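Local coordinates for protein GH127 beta-L-arabinofuranoside (PDB 4QK0) that probably hydrolyses beta-L-arabinofuranosidic bonds to release L-arabinose, as a bacterial retaining-type glycoside hydrolase of family 127, at residues L198-E203 against T344-E349; D588-V593 against Y630-N635; V503-L508 against G512-R517; G548-Q553 against L573-D578. All coordinates share one frame; numbering follows the deposited sequence.

Contact 1. Residues L198-E203 against T344-E349; sequences LLKLYE and TRRMLE
Arg-346 and Glu-203 form a salt bridge between two helices of the catalytic domain, whose fold is the (alpha/alpha)6 barrel expected of this family; with Glu-349 they make a salt-bridge network. The helix axes pass no closer than 14.5 Å, too far for backbones to pack, so long side chains must span the gap. Arg-346 sets out with CG beside the backbone N, bends at chi2 (-62°), and then runs nearly straight. Its end meets Glu-203 from the opposite direction: NH1, 2.9 Å from Glu-203 OE2, and NH2, 3.1 Å from it, both donate to that one oxygen, NH1 on its syn lone pair. The oxygen sits in the guanidinium plane, although the carboxylate is turned 51° from it. Leu-199 CD1 lies over one guanidinium face, near the rim, and Leu-199 CB approaches NH2 to 3.9 Å. Lys-200 passes with its methylene CG near NH2, while its amine goes to Glu-149. Helix 266-283 supplies Lys-282 as a further partner of Glu-203 OE2, so two cations share this carboxylate and would probably favour its ionised form. An alanine in place of Arg-346 would remove the bridging guanidinium and is likely to leave Glu-349 and part of the charge of Glu-203 without a mate. Within its own helix, Arg-346 NH1 also donates to Glu-349 OE1 at 2.9 Å, on the syn lone pair.

Contact 2. Residues D588-V593 against Y630-N635; sequences DLLEGV and YYAWCN
The carbonyl oxygen of Leu-590 takes a hydrogen bond from a water 3.0 Å away; the same water lies by Tyr-631 OH, at the ring edge, though that separation is doubtfully short. Tyr-631 OH also rests 3.5 Å from Val-593 CG1, the two side chains running past each other in opposite senses. Leu-590 carries the apolar part. With CG beside the backbone N (chi1 -66°), its methyls reach the other loop: CD1 meets Ala-632 CB at 4.0 Å, and CD2 lies 3.8 Å from Ala-632 O and close to Asn-635 CB. The small alanine leaves room for these branches. Asn-635 ND2 donates to Ala-632 O at 3.0 Å from above the carbonyl plane, while its OD1 accepts from Leu-374 N, so both ends of the amide are held. An alanine at Leu-590 would probably open a gap beside Ala-632 and Asn-635. Leu-590 stands in the type I' turn from Leu-589 to Gly-592, which lies in the loop joining strands 574-586 and 593-603. Gly-592 fits because a side chain there would run into the carbonyl oxygen of Glu-591. The loops thus fit chiefly by apolar shape, with a water serving the Leu-590 carbonyl and perhaps bridging to Tyr-631.

Contact 3. Residues V503-L508 against G512-R517; sequences VDIVPL and GYAYIR
Leu-508 lays its side chain over the carbonyl of Tyr-515: CB comes to 3.6 Å from Tyr-515 O, and CD1 and CD2 each stand 3.9 Å from it. With CG beside the backbone N (chi1 -56°), both methyls fall around that one oxygen. In return, Leu-508 O accepts from Tyr-515 N at 2.9 Å in an almost straight bond (178°), the donor standing above the carbonyl plane. The same oxygen lies in the plane of the Tyr-515 ring, at its edge, 3.6 Å from CD1. Before it in the chain, the Leu-508 N to Ile-505 O bond (2.8 Å) closes a 3-10 turn, and Ile-505 CG2 touches Ala-514 CB at 4.5 Å; the alanine is small enough to sit beside that branched chain. Tyr-515 also makes a cation-pi contact with Lys-510. Tyr-513 turns its CB away from 503-508; its OH bonds His-439. Gly-512, whose positive phi suits a residue without a side chain, leads into strand 513-517, which pairs with strand 479-486. Segment 503-508 departs from strand 501-503 of another sheet. The contact extends the short hairpin of strands 509-510 and 513-517 at its open end, where the chain passes between two sheets of the middle domain, consistent with a beta-sandwich.

Contact 4. Residues G548-Q553 against L573-D578; sequences GKVALQ and LFLPRD
Leu-575 meets Val-550 and Leu-552 across the curled, mixed beta-sheet of the C-terminal domain, where strands 549-554 and 574-586 both pair with strand 641-647. No hydrogen bond joins the two segments, and methyl groups do all the work. Along 573-578, Leu-573 turns to strand 593-603, and Phe-574 packs on Val-603 and also on Gly-548 of the second subunit, placing the contact near the dimer interface. Leu-575 follows: its CG is anti to the backbone N (chi1 -177°), which sends CD2 across to touch both partners. The leucine crosses Val-550 at about a right angle, its CD2 lying 4.1 Å from Val-550 CG1; branched aliphatic chains suit this buried place. Pro-576 comes next, still extended, its carbonyl oxygen taken by Arg-536, and the chain turns at Arg-577. Across the contact itself, the closest approach is that of two methyls, Leu-575 CD2 and Leu-552 CD2, at 4.0 Å.

Along the chain the contacts come in the order 1, 3, 4, 2, one domain after another. Contact 1 lies in the helical barrel that carries the active site in this family, contact 3 in the middle domain, and contacts 4 and 2 in the C-terminal domain. Contacts 1 and 3 touch although their centres are about 27 Å apart: Leu-348 CD2 lies 3.9 Å from Tyr-513 OH, a packing point between catalytic and middle domains. Contacts 2 and 4 share a domain, with centres about 21 Å apart and nearest atoms about 7 Å apart. Contact 4 is farthest from contact 1, about 40 Å between centres, on the opposite side of the chain's centre.

Contact 1. Residues L198-E203 against T344-E349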
loop_
_atom_site.group_PDB
_atom_site.type_symbol
_atom_site.label_atom_id
_atom_site.label_comp_id
_atom_site.label_asym_id
_atom_site.label_seq_id
_atom_site.Cartn_x
_atom_site.Cartn_y
_atom_site.Cartn_z
ATOM N N LEU A 198 1.277 37.243 1.630
ATOM C CA LEU A 198 2.007 38.510 1.715
ATOM C C LEU A 198 2.350 39.107 0.362
ATOM O O LEU A 198 2.270 40.312 0.207
ATOM C CB LEU A 198 3.282 38.353 2.555
ATOM C CG LEU A 198 3.025 38.232 4.039
ATOM C CD1 LEU A 198 4.282 37.867 4.815
ATOM C CD2 LEU A 198 2.426 39.523 4.605
ATOM N N LEU A 199 2.663 38.301 -0.635
ATOM C CA LEU A 199 2.860 38.850 -1.986
ATOM C C LEU A 199 1.606 39.500 -2.496
ATOM O O LEU A 199 1.657 40.505 -3.170
ATOM C CB LEU A 199 3.285 37.790 -3.014
ATOM C CG LEU A 199 4.555 37.017 -2.752
ATOM C CD1 LEU A 199 4.909 36.112 -3.938
ATOM C CD2 LEU A 199 5.693 37.994 -2.512
ATOM N N LYS A 200 0.465 38.877 -2.264
ATOM C CA LYS A 200 -0.768 39.448 -2.768
ATOM C C LYS A 200 -1.048 40.754 -2.055
ATOM O O LYS A 200 -1.568 41.699 -2.636
ATOM C CB LYS A 200 -1.912 38.428 -2.617
ATOM C CG LYS A 200 -2.141 37.545 -3.869
ATOM C CD LYS A 200 -2.472 36.077 -3.585
ATOM C CE LYS A 200 -3.581 35.477 -4.472
ATOM N NZ LYS A 200 -4.843 35.123 -3.697
ATOM N N LEU A 201 -0.774 40.791 -0.768
ATOM C CA LEU A 201 -1.046 41.954 0.010
ATOM C C LEU A 201 -0.128 43.117 -0.487
ATOM O O LEU A 201 -0.550 44.281 -0.549
ATOM C CB LEU A 201 -0.755 41.696 1.476
ATOM C CG LEU A 201 -1.129 42.804 2.456
ATOM C CD1 LEU A 201 -2.609 43.111 2.425
ATOM C CD2 LEU A 201 -0.703 42.423 3.867
ATOM N N TYR A 202 1.120 42.779 -0.811
ATOM C CA TYR A 202 2.037 43.721 -1.418
ATOM C C TYR A 202 1.502 44.269 -2.747
ATOM O O TYR A 202 1.544 45.462 -2.962
ATOM C CB TYR A 202 3.404 43.099 -1.611
ATOM C CG TYR A 202 4.278 43.928 -2.498
ATOM C CD1 TYR A 202 4.835 45.143 -2.039
ATOM C CD2 TYR A 202 4.534 43.538 -3.793
ATOM C CE1 TYR A 202 5.636 45.927 -2.861
ATOM C CE2 TYR A 202 5.324 44.322 -4.633
ATOM C CZ TYR A 202 5.866 45.512 -4.170
ATOM O OH TYR A 202 6.643 46.253 -5.020
ATOM N N GLU A 203 0.954 43.404 -3.585
ATOM C CA GLU A 203 0.491 43.808 -4.902
ATOM C C GLU A 203 -0.628 44.778 -4.782
ATOM O O GLU A 203 -0.793 45.628 -5.616
ATOM C CB GLU A 203 -0.021 42.641 -5.713
ATOM C CG GLU A 203 1.061 41.775 -6.310
ATOM C CD GLU A 203 0.623 40.333 -6.643
ATOM O OE1 GLU A 203 -0.542 39.899 -6.423
ATOM O OE2 GLU A 203 1.498 39.614 -7.140
ATOM N N THR A 344 1.370 27.264 -11.025
ATOM C CA THR A 344 1.566 27.464 -12.446
ATOM C C THR A 344 1.377 28.934 -12.826
ATOM O O THR A 344 2.047 29.463 -13.701
ATOM C CB THR A 344 0.606 26.620 -13.313
ATOM O OG1 THR A 344 -0.756 26.927 -12.972
ATOM C CG2 THR A 344 0.845 25.125 -13.077
ATOM N N ARG A 345 0.426 29.579 -12.204
ATOM C CA ARG A 345 0.179 30.955 -12.504
ATOM C C ARG A 345 1.401 31.832 -12.188
ATOM O O ARG A 345 1.688 32.712 -12.939
ATOM C CB ARG A 345 -1.053 31.445 -11.764
ATOM C CG ARG A 345 -1.636 32.722 -12.354
ATOM C CD ARG A 345 -2.721 33.202 -11.429
ATOM N NE ARG A 345 -3.140 34.563 -11.681
ATOM C CZ ARG A 345 -4.018 35.211 -10.924
ATOM N NH1 ARG A 345 -4.583 34.618 -9.871
ATOM N NH2 ARG A 345 -4.341 36.456 -11.222
ATOM N N ARG A 346 2.073 31.613 -11.061
ATOM C CA ARG A 346 3.280 32.340 -10.750
ATOM C C ARG A 346 4.426 31.948 -11.657
ATOM O O ARG A 346 5.304 32.781 -11.949
ATOM C CB ARG A 346 3.707 32.127 -9.307
ATOM C CG ARG A 346 2.736 32.712 -8.304
ATOM C CD ARG A 346 2.604 34.215 -8.453
ATOM N NE ARG A 346 2.003 34.856 -7.294
ATOM C CZ ARG A 346 1.817 36.171 -7.165
ATOM N NH1 ARG A 346 2.197 36.988 -8.132
ATOM N NH2 ARG A 346 1.221 36.680 -6.070
HETATM N N MSE A 347 4.481 30.676 -12.064
HETATM C CA MSE A 347 5.572 30.265 -12.971
HETATM C C MSE A 347 5.395 31.028 -14.258
HETATM O O MSE A 347 6.358 31.436 -14.863
HETATM C CB MSE A 347 5.626 28.788 -13.285
HETATM C CG MSE A 347 5.985 27.894 -12.093
HETATM SE SE MSE A 347 7.754 28.254 -11.362
HETATM C CE MSE A 347 8.895 27.568 -12.806
ATOM N N LEU A 348 4.176 31.186 -14.713
ATOM C CA LEU A 348 3.913 31.932 -15.926
ATOM C C LEU A 348 4.381 33.390 -15.833
ATOM O O LEU A 348 4.796 33.949 -16.807
ATOM C CB LEU A 348 2.432 31.926 -16.250
ATOM C CG LEU A 348 1.995 30.611 -16.887
ATOM C CD1 LEU A 348 0.477 30.545 -16.966
ATOM C CD2 LEU A 348 2.634 30.444 -18.255
ATOM N N GLU A 349 4.294 33.989 -14.654
ATOM C CA GLU A 349 4.773 35.361 -14.451
ATOM C C GLU A 349 6.287 35.400 -14.411
ATOM O O GLU A 349 6.897 36.403 -14.698
ATOM C CB GLU A 349 4.150 35.953 -13.189
ATOM C CG GLU A 349 2.636 36.171 -13.385
ATOM C CD GLU A 349 1.861 36.471 -12.090
ATOM O OE1 GLU A 349 2.514 36.625 -11.023
ATOM O OE2 GLU A 349 0.604 36.521 -12.137
#

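Contact 2. Residues D588-V593 against Y630-N635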
loop_
_atom_site.group_PDB
_atom_site.type_symbol
_atom_site.label_atom_id
_atom_site.label_comp_id
_atom_site.label_asym_id
_atom_site.label_seq_id
_atom_site.Cartn_x
_atom_site.Cartn_y
_atom_site.Cartn_z
ATOM N N ASP A 588 -26.815 14.050 -22.960
ATOM C CA ASP A 588 -27.556 13.819 -21.719
ATOM C C ASP A 588 -26.775 13.054 -20.674
ATOM O O ASP A 588 -27.338 12.656 -19.651
ATOM C CB ASP A 588 -28.905 13.120 -22.014
ATOM C CG ASP A 588 -29.758 13.923 -23.008
ATOM O OD1 ASP A 588 -29.927 15.150 -22.793
ATOM O OD2 ASP A 588 -30.203 13.344 -24.022
ATOM N N LEU A 589 -25.484 12.855 -20.924
ATOM C CA LEU A 589 -24.668 12.082 -20.026
ATOM C C LEU A 589 -23.739 12.989 -19.256
ATOM O O LEU A 589 -22.910 13.665 -19.853
ATOM C CB LEU A 589 -23.900 11.037 -20.844
ATOM C CG LEU A 589 -22.943 10.167 -20.055
ATOM C CD1 LEU A 589 -23.706 9.120 -19.234
ATOM C CD2 LEU A 589 -21.976 9.501 -21.020
ATOM N N LEU A 590 -23.880 12.983 -17.936
ATOM C CA LEU A 590 -22.910 13.595 -17.051
ATOM C C LEU A 590 -22.741 15.097 -17.391
ATOM O O LEU A 590 -21.624 15.617 -17.493
ATOM C CB LEU A 590 -21.570 12.840 -17.195
ATOM C CG LEU A 590 -21.574 11.379 -16.716
ATOM C CD1 LEU A 590 -20.313 10.618 -17.129
ATOM C CD2 LEU A 590 -21.739 11.300 -15.214
ATOM N N GLU A 591 -23.881 15.748 -17.602
ATOM C CA GLU A 591 -24.003 17.163 -17.984
ATOM C C GLU A 591 -23.581 17.454 -19.398
ATOM O O GLU A 591 -23.576 18.610 -19.797
ATOM C CB GLU A 591 -23.308 18.105 -17.000
ATOM C CG GLU A 591 -23.849 17.975 -15.593
ATOM C CD GLU A 591 -25.303 18.441 -15.427
ATOM O OE1 GLU A 591 -25.792 19.278 -16.206
ATOM O OE2 GLU A 591 -25.954 17.980 -14.462
ATOM N N GLY A 592 -23.263 16.434 -20.188
ATOM C CA GLY A 592 -22.918 16.656 -21.586
ATOM C C GLY A 592 -21.443 16.476 -21.820
ATOM O O GLY A 592 -20.668 17.367 -21.566
ATOM N N VAL A 593 -21.032 15.292 -22.278
ATOM C CA VAL A 593 -19.639 14.997 -22.375
ATOM C C VAL A 593 -19.350 14.252 -23.637
ATOM O O VAL A 593 -20.213 13.567 -24.158
ATOM C CB VAL A 593 -19.149 14.152 -21.194
ATOM C CG1 VAL A 593 -19.379 14.880 -19.883
ATOM C CG2 VAL A 593 -19.803 12.760 -21.142
ATOM N N TYR A 630 -12.307 11.646 -16.702
ATOM C CA TYR A 630 -11.911 11.335 -15.345
ATOM C C TYR A 630 -12.654 12.154 -14.339
ATOM O O TYR A 630 -13.161 11.601 -13.355
ATOM C CB TYR A 630 -10.394 11.502 -15.151
ATOM C CG TYR A 630 -9.975 11.319 -13.720
ATOM C CD1 TYR A 630 -9.766 10.062 -13.190
ATOM C CD2 TYR A 630 -9.738 12.413 -12.903
ATOM C CE1 TYR A 630 -9.391 9.919 -11.853
ATOM C CE2 TYR A 630 -9.322 12.252 -11.597
ATOM C CZ TYR A 630 -9.179 11.003 -11.071
ATOM O OH TYR A 630 -8.789 10.893 -9.776
ATOM N N TYR A 631 -12.758 13.466 -14.584
ATOM C CA TYR A 631 -13.395 14.356 -13.590
ATOM C C TYR A 631 -14.802 13.934 -13.284
ATOM O O TYR A 631 -15.311 14.199 -12.157
ATOM C CB TYR A 631 -13.390 15.870 -14.028
ATOM C CG TYR A 631 -14.340 16.204 -15.118
ATOM C CD1 TYR A 631 -15.721 16.308 -14.860
ATOM C CD2 TYR A 631 -13.913 16.338 -16.418
ATOM C CE1 TYR A 631 -16.634 16.565 -15.897
ATOM C CE2 TYR A 631 -14.809 16.603 -17.449
ATOM C CZ TYR A 631 -16.201 16.724 -17.164
ATOM O OH TYR A 631 -17.099 16.998 -18.196
ATOM N N ALA A 632 -15.462 13.311 -14.272
ATOM C CA ALA A 632 -16.885 12.927 -14.117
ATOM C C ALA A 632 -17.155 11.546 -13.538
ATOM O O ALA A 632 -18.309 11.119 -13.489
ATOM C CB ALA A 632 -17.584 13.028 -15.445
ATOM N N TRP A 633 -16.120 10.843 -13.097
ATOM C CA TRP A 633 -16.312 9.506 -12.535
ATOM C C TRP A 633 -17.035 9.620 -11.208
ATOM O O TRP A 633 -17.097 10.697 -10.604
ATOM C CB TRP A 633 -14.940 8.748 -12.440
ATOM C CG TRP A 633 -14.211 8.873 -11.134
ATOM C CD1 TRP A 633 -13.417 9.882 -10.740
ATOM C CD2 TRP A 633 -14.224 7.923 -10.058
ATOM N NE1 TRP A 633 -12.989 9.670 -9.471
ATOM C CE2 TRP A 633 -13.445 8.456 -9.034
ATOM C CE3 TRP A 633 -14.867 6.676 -9.861
ATOM C CZ2 TRP A 633 -13.243 7.794 -7.824
ATOM C CZ3 TRP A 633 -14.685 6.026 -8.671
ATOM C CH2 TRP A 633 -13.856 6.572 -7.661
ATOM N N CYS A 634 -17.624 8.511 -10.780
ATOM C CA CYS A 634 -18.312 8.392 -9.478
ATOM C C CYS A 634 -19.501 9.337 -9.338
ATOM O O CYS A 634 -19.825 9.752 -8.228
ATOM C CB CYS A 634 -17.351 8.618 -8.343
ATOM S SG CYS A 634 -17.773 7.818 -6.802
ATOM N N ASN A 635 -20.157 9.637 -10.447
ATOM C CA ASN A 635 -21.448 10.301 -10.393
ATOM C C ASN A 635 -22.621 9.349 -10.703
ATOM O O ASN A 635 -23.742 9.766 -10.700
ATOM C CB ASN A 635 -21.498 11.492 -11.364
ATOM C CG ASN A 635 -20.674 12.657 -10.840
ATOM O OD1 ASN A 635 -21.142 13.487 -10.074
ATOM N ND2 ASN A 635 -19.422 12.674 -11.224
HETATM O O HOH W 1 -19.455 17.743 -17.595
#

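Contact 3. Residues V503-L508 against G512-R517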
loop_
_atom_site.group_PDB
_atom_site.type_symbol
_atom_site.label_atom_id
_atom_site.label_comp_id
_atom_site.label_asym_id
_atom_site.label_seq_id
_atom_site.Cartn_x
_atom_site.Cartn_y
_atom_site.Cartn_z
ATOM N N VAL A 503 -2.052 31.723 -41.474
ATOM C CA VAL A 503 -0.823 32.284 -40.961
ATOM C C VAL A 503 0.116 31.159 -40.564
ATOM O O VAL A 503 -0.296 30.208 -39.883
ATOM C CB VAL A 503 -1.137 33.103 -39.736
ATOM C CG1 VAL A 503 0.135 33.558 -39.037
ATOM C CG2 VAL A 503 -1.980 34.290 -40.153
ATOM N N ASP A 504 1.360 31.258 -41.013
ATOM C CA ASP A 504 2.374 30.324 -40.646
ATOM C C ASP A 504 2.802 30.679 -39.236
ATOM O O ASP A 504 3.481 31.660 -39.016
ATOM C CB ASP A 504 3.570 30.389 -41.619
ATOM C CG ASP A 504 4.633 29.311 -41.317
ATOM O OD1 ASP A 504 4.402 28.417 -40.455
ATOM O OD2 ASP A 504 5.712 29.358 -41.945
ATOM N N ILE A 505 2.416 29.848 -38.277
ATOM C CA ILE A 505 2.715 30.125 -36.869
ATOM C C ILE A 505 4.051 29.595 -36.420
ATOM O O ILE A 505 4.561 30.017 -35.395
ATOM C CB ILE A 505 1.643 29.587 -35.912
ATOM C CG1 ILE A 505 1.379 28.088 -36.132
ATOM C CG2 ILE A 505 0.384 30.440 -36.041
ATOM C CD1 ILE A 505 0.583 27.475 -34.997
ATOM N N VAL A 506 4.596 28.655 -37.169
ATOM C CA VAL A 506 5.838 28.002 -36.773
ATOM C C VAL A 506 6.972 28.982 -36.417
ATOM O O VAL A 506 7.569 28.835 -35.376
ATOM C CB VAL A 506 6.301 26.980 -37.850
ATOM C CG1 VAL A 506 7.799 26.665 -37.726
ATOM C CG2 VAL A 506 5.432 25.720 -37.760
ATOM N N PRO A 507 7.262 29.959 -37.281
ATOM C CA PRO A 507 8.230 31.005 -36.916
ATOM C C PRO A 507 7.779 31.975 -35.823
ATOM O O PRO A 507 8.566 32.758 -35.362
ATOM C CB PRO A 507 8.447 31.790 -38.227
ATOM C CG PRO A 507 7.284 31.434 -39.110
ATOM C CD PRO A 507 6.790 30.077 -38.678
ATOM N N LEU A 508 6.519 31.950 -35.430
ATOM C CA LEU A 508 6.028 32.872 -34.424
ATOM C C LEU A 508 6.029 32.246 -33.033
ATOM O O LEU A 508 5.688 32.919 -32.048
ATOM C CB LEU A 508 4.614 33.305 -34.788
ATOM C CG LEU A 508 4.489 33.925 -36.186
ATOM C CD1 LEU A 508 3.057 34.324 -36.502
ATOM C CD2 LEU A 508 5.439 35.119 -36.368
ATOM N N GLY A 512 6.032 27.396 -26.636
ATOM C CA GLY A 512 4.633 27.030 -26.614
ATOM C C GLY A 512 3.621 28.137 -26.733
ATOM O O GLY A 512 2.433 27.871 -26.602
ATOM N N TYR A 513 4.053 29.360 -27.045
ATOM C CA TYR A 513 3.112 30.485 -27.329
ATOM C C TYR A 513 3.374 30.998 -28.728
ATOM O O TYR A 513 4.506 31.238 -29.097
ATOM C CB TYR A 513 3.245 31.630 -26.311
ATOM C CG TYR A 513 2.509 31.357 -25.030
ATOM C CD1 TYR A 513 3.088 30.572 -24.030
ATOM C CD2 TYR A 513 1.199 31.804 -24.838
ATOM C CE1 TYR A 513 2.433 30.306 -22.847
ATOM C CE2 TYR A 513 0.502 31.480 -23.688
ATOM C CZ TYR A 513 1.129 30.718 -22.691
ATOM O OH TYR A 513 0.474 30.433 -21.521
ATOM N N ALA A 514 2.318 31.156 -29.522
ATOM C CA ALA A 514 2.432 31.839 -30.828
ATOM C C ALA A 514 2.274 33.369 -30.603
ATOM O O ALA A 514 1.250 33.824 -30.060
ATOM C CB ALA A 514 1.353 31.333 -31.779
ATOM N N TYR A 515 3.307 34.125 -30.958
ATOM C CA TYR A 515 3.287 35.569 -30.815
ATOM C C TYR A 515 2.833 36.234 -32.103
ATOM O O TYR A 515 3.546 36.247 -33.098
ATOM C CB TYR A 515 4.654 36.056 -30.432
ATOM C CG TYR A 515 5.012 35.676 -29.037
ATOM C CD1 TYR A 515 5.439 34.388 -28.735
ATOM C CD2 TYR A 515 4.962 36.614 -27.998
ATOM C CE1 TYR A 515 5.817 34.042 -27.449
ATOM C CE2 TYR A 515 5.328 36.273 -26.724
ATOM C CZ TYR A 515 5.741 34.973 -26.468
ATOM O OH TYR A 515 6.094 34.641 -25.210
ATOM N N ILE A 516 1.607 36.735 -32.089
ATOM C CA ILE A 516 1.053 37.418 -33.229
ATOM C C ILE A 516 1.009 38.948 -33.061
ATOM O O ILE A 516 0.145 39.504 -32.339
ATOM C CB ILE A 516 -0.340 36.904 -33.519
ATOM C CG1 ILE A 516 -0.281 35.382 -33.648
ATOM C CG2 ILE A 516 -0.880 37.573 -34.807
ATOM C CD1 ILE A 516 -1.620 34.771 -33.942
ATOM N N ARG A 517 1.954 39.606 -33.734
ATOM C CA ARG A 517 2.139 41.064 -33.663
ATOM C C ARG A 517 1.802 41.676 -35.026
ATOM O O ARG A 517 2.313 41.277 -36.045
ATOM C CB ARG A 517 3.558 41.436 -33.267
ATOM C CG ARG A 517 3.719 42.926 -33.014
ATOM C CD ARG A 517 5.058 43.321 -32.387
ATOM N NE ARG A 517 5.068 44.752 -32.049
ATOM C CZ ARG A 517 4.463 45.320 -30.987
ATOM N NH1 ARG A 517 3.804 44.586 -30.076
ATOM N NH2 ARG A 517 4.535 46.645 -30.810
#

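Contact 4. Residues G548-Q553 against L573-D578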
loop_
_atom_site.group_PDB
_atom_site.type_symbol
_atom_site.label_atom_id
_atom_site.label_comp_id
_atom_site.label_asym_id
_atom_site.label_seq_id
_atom_site.Cartn_x
_atom_site.Cartn_y
_atom_site.Cartn_z
ATOM N N GLY A 548 3.302 -1.661 -19.193
ATOM C CA GLY A 548 2.255 -2.396 -19.889
ATOM C C GLY A 548 0.865 -1.776 -19.902
ATOM O O GLY A 548 -0.118 -2.464 -20.217
ATOM N N LYS A 549 0.762 -0.509 -19.517
ATOM C CA LYS A 549 -0.530 0.147 -19.430
ATOM C C LYS A 549 -0.582 1.380 -20.263
ATOM O O LYS A 549 0.437 1.925 -20.592
ATOM C CB LYS A 549 -0.883 0.500 -18.023
ATOM C CG LYS A 549 -0.896 -0.674 -17.083
ATOM C CD LYS A 549 -1.496 -0.160 -15.777
ATOM C CE LYS A 549 -1.212 -1.037 -14.585
ATOM N NZ LYS A 549 -2.116 -2.197 -14.618
ATOM N N VAL A 550 -1.799 1.823 -20.572
ATOM C CA VAL A 550 -2.040 2.945 -21.459
ATOM C C VAL A 550 -3.239 3.712 -20.924
ATOM O O VAL A 550 -4.103 3.130 -20.260
ATOM C CB VAL A 550 -2.281 2.436 -22.879
ATOM C CG1 VAL A 550 -3.593 1.710 -22.978
ATOM C CG2 VAL A 550 -2.269 3.553 -23.890
ATOM N N ALA A 551 -3.235 5.033 -21.124
ATOM C CA ALA A 551 -4.326 5.902 -20.689
ATOM C C ALA A 551 -4.878 6.532 -21.908
ATOM O O ALA A 551 -4.159 6.846 -22.864
ATOM C CB ALA A 551 -3.854 6.959 -19.709
ATOM N N LEU A 552 -6.172 6.772 -21.889
ATOM C CA LEU A 552 -6.771 7.521 -22.995
ATOM C C LEU A 552 -6.945 9.006 -22.662
ATOM O O LEU A 552 -7.297 9.380 -21.548
ATOM C CB LEU A 552 -8.127 6.939 -23.325
ATOM C CG LEU A 552 -8.039 5.482 -23.736
ATOM C CD1 LEU A 552 -9.414 4.952 -23.988
ATOM C CD2 LEU A 552 -7.185 5.266 -24.974
ATOM N N GLN A 553 -6.639 9.848 -23.644
ATOM C CA GLN A 553 -6.771 11.281 -23.502
ATOM C C GLN A 553 -7.266 11.892 -24.820
ATOM O O GLN A 553 -6.837 11.521 -25.908
ATOM C CB GLN A 553 -5.446 11.918 -23.099
ATOM C CG GLN A 553 -5.574 13.402 -22.797
ATOM C CD GLN A 553 -4.337 14.072 -22.224
ATOM O OE1 GLN A 553 -3.548 13.450 -21.526
ATOM N NE2 GLN A 553 -4.237 15.388 -22.429
ATOM N N LEU A 573 -9.228 -6.116 -18.445
ATOM C CA LEU A 573 -9.594 -5.458 -19.708
ATOM C C LEU A 573 -8.302 -5.069 -20.339
ATOM O O LEU A 573 -7.455 -4.456 -19.693
ATOM C CB LEU A 573 -10.375 -4.172 -19.499
ATOM C CG LEU A 573 -11.883 -4.137 -19.729
ATOM C CD1 LEU A 573 -12.376 -2.718 -19.508
ATOM C CD2 LEU A 573 -12.275 -4.559 -21.111
ATOM N N PHE A 574 -8.150 -5.450 -21.590
ATOM C CA PHE A 574 -6.932 -5.286 -22.327
ATOM C C PHE A 574 -7.283 -4.536 -23.601
ATOM O O PHE A 574 -8.205 -4.909 -24.337
ATOM C CB PHE A 574 -6.262 -6.651 -22.603
ATOM C CG PHE A 574 -5.887 -7.389 -21.344
ATOM C CD1 PHE A 574 -6.832 -8.125 -20.637
ATOM C CD2 PHE A 574 -4.606 -7.305 -20.842
ATOM C CE1 PHE A 574 -6.498 -8.775 -19.463
ATOM C CE2 PHE A 574 -4.261 -7.937 -19.680
ATOM C CZ PHE A 574 -5.217 -8.685 -18.979
ATOM N N LEU A 575 -6.552 -3.456 -23.846
ATOM C CA LEU A 575 -6.806 -2.634 -24.997
ATOM C C LEU A 575 -5.771 -2.981 -25.999
ATOM O O LEU A 575 -4.609 -2.680 -25.797
ATOM C CB LEU A 575 -6.751 -1.149 -24.589
ATOM C CG LEU A 575 -7.067 -0.171 -25.716
ATOM C CD1 LEU A 575 -8.495 -0.352 -26.231
ATOM C CD2 LEU A 575 -6.922 1.284 -25.275
ATOM N N PRO A 576 -6.151 -3.615 -27.102
ATOM C CA PRO A 576 -5.141 -3.836 -28.151
ATOM C C PRO A 576 -4.685 -2.545 -28.806
ATOM O O PRO A 576 -5.459 -1.587 -28.903
ATOM C CB PRO A 576 -5.872 -4.661 -29.204
ATOM C CG PRO A 576 -7.171 -5.011 -28.620
ATOM C CD PRO A 576 -7.482 -4.048 -27.526
ATOM N N ARG A 577 -3.414 -2.502 -29.203
ATOM C CA ARG A 577 -2.793 -1.298 -29.853
ATOM C C ARG A 577 -3.558 -0.838 -31.094
ATOM O O ARG A 577 -3.637 0.346 -31.365
ATOM C CB ARG A 577 -1.274 -1.514 -30.223
ATOM C CG ARG A 577 -0.964 -2.546 -31.321
ATOM C CD ARG A 577 -1.310 -3.961 -30.850
ATOM N NE ARG A 577 -2.590 -4.547 -31.301
ATOM C CZ ARG A 577 -3.080 -5.688 -30.791
ATOM N NH1 ARG A 577 -2.426 -6.336 -29.816
ATOM N NH2 ARG A 577 -4.211 -6.194 -31.248
ATOM N N ASP A 578 -4.114 -1.787 -31.825
ATOM C CA ASP A 578 -4.733 -1.497 -33.099
ATOM C C ASP A 578 -6.186 -1.165 -33.017
ATOM O O ASP A 578 -6.770 -0.857 -34.041
ATOM C CB ASP A 578 -4.648 -2.721 -34.013
ATOM C CG ASP A 578 -5.440 -3.940 -33.459
ATOM O OD1 ASP A 578 -6.535 -3.770 -32.852
ATOM O OD2 ASP A 578 -4.961 -5.081 -33.633
#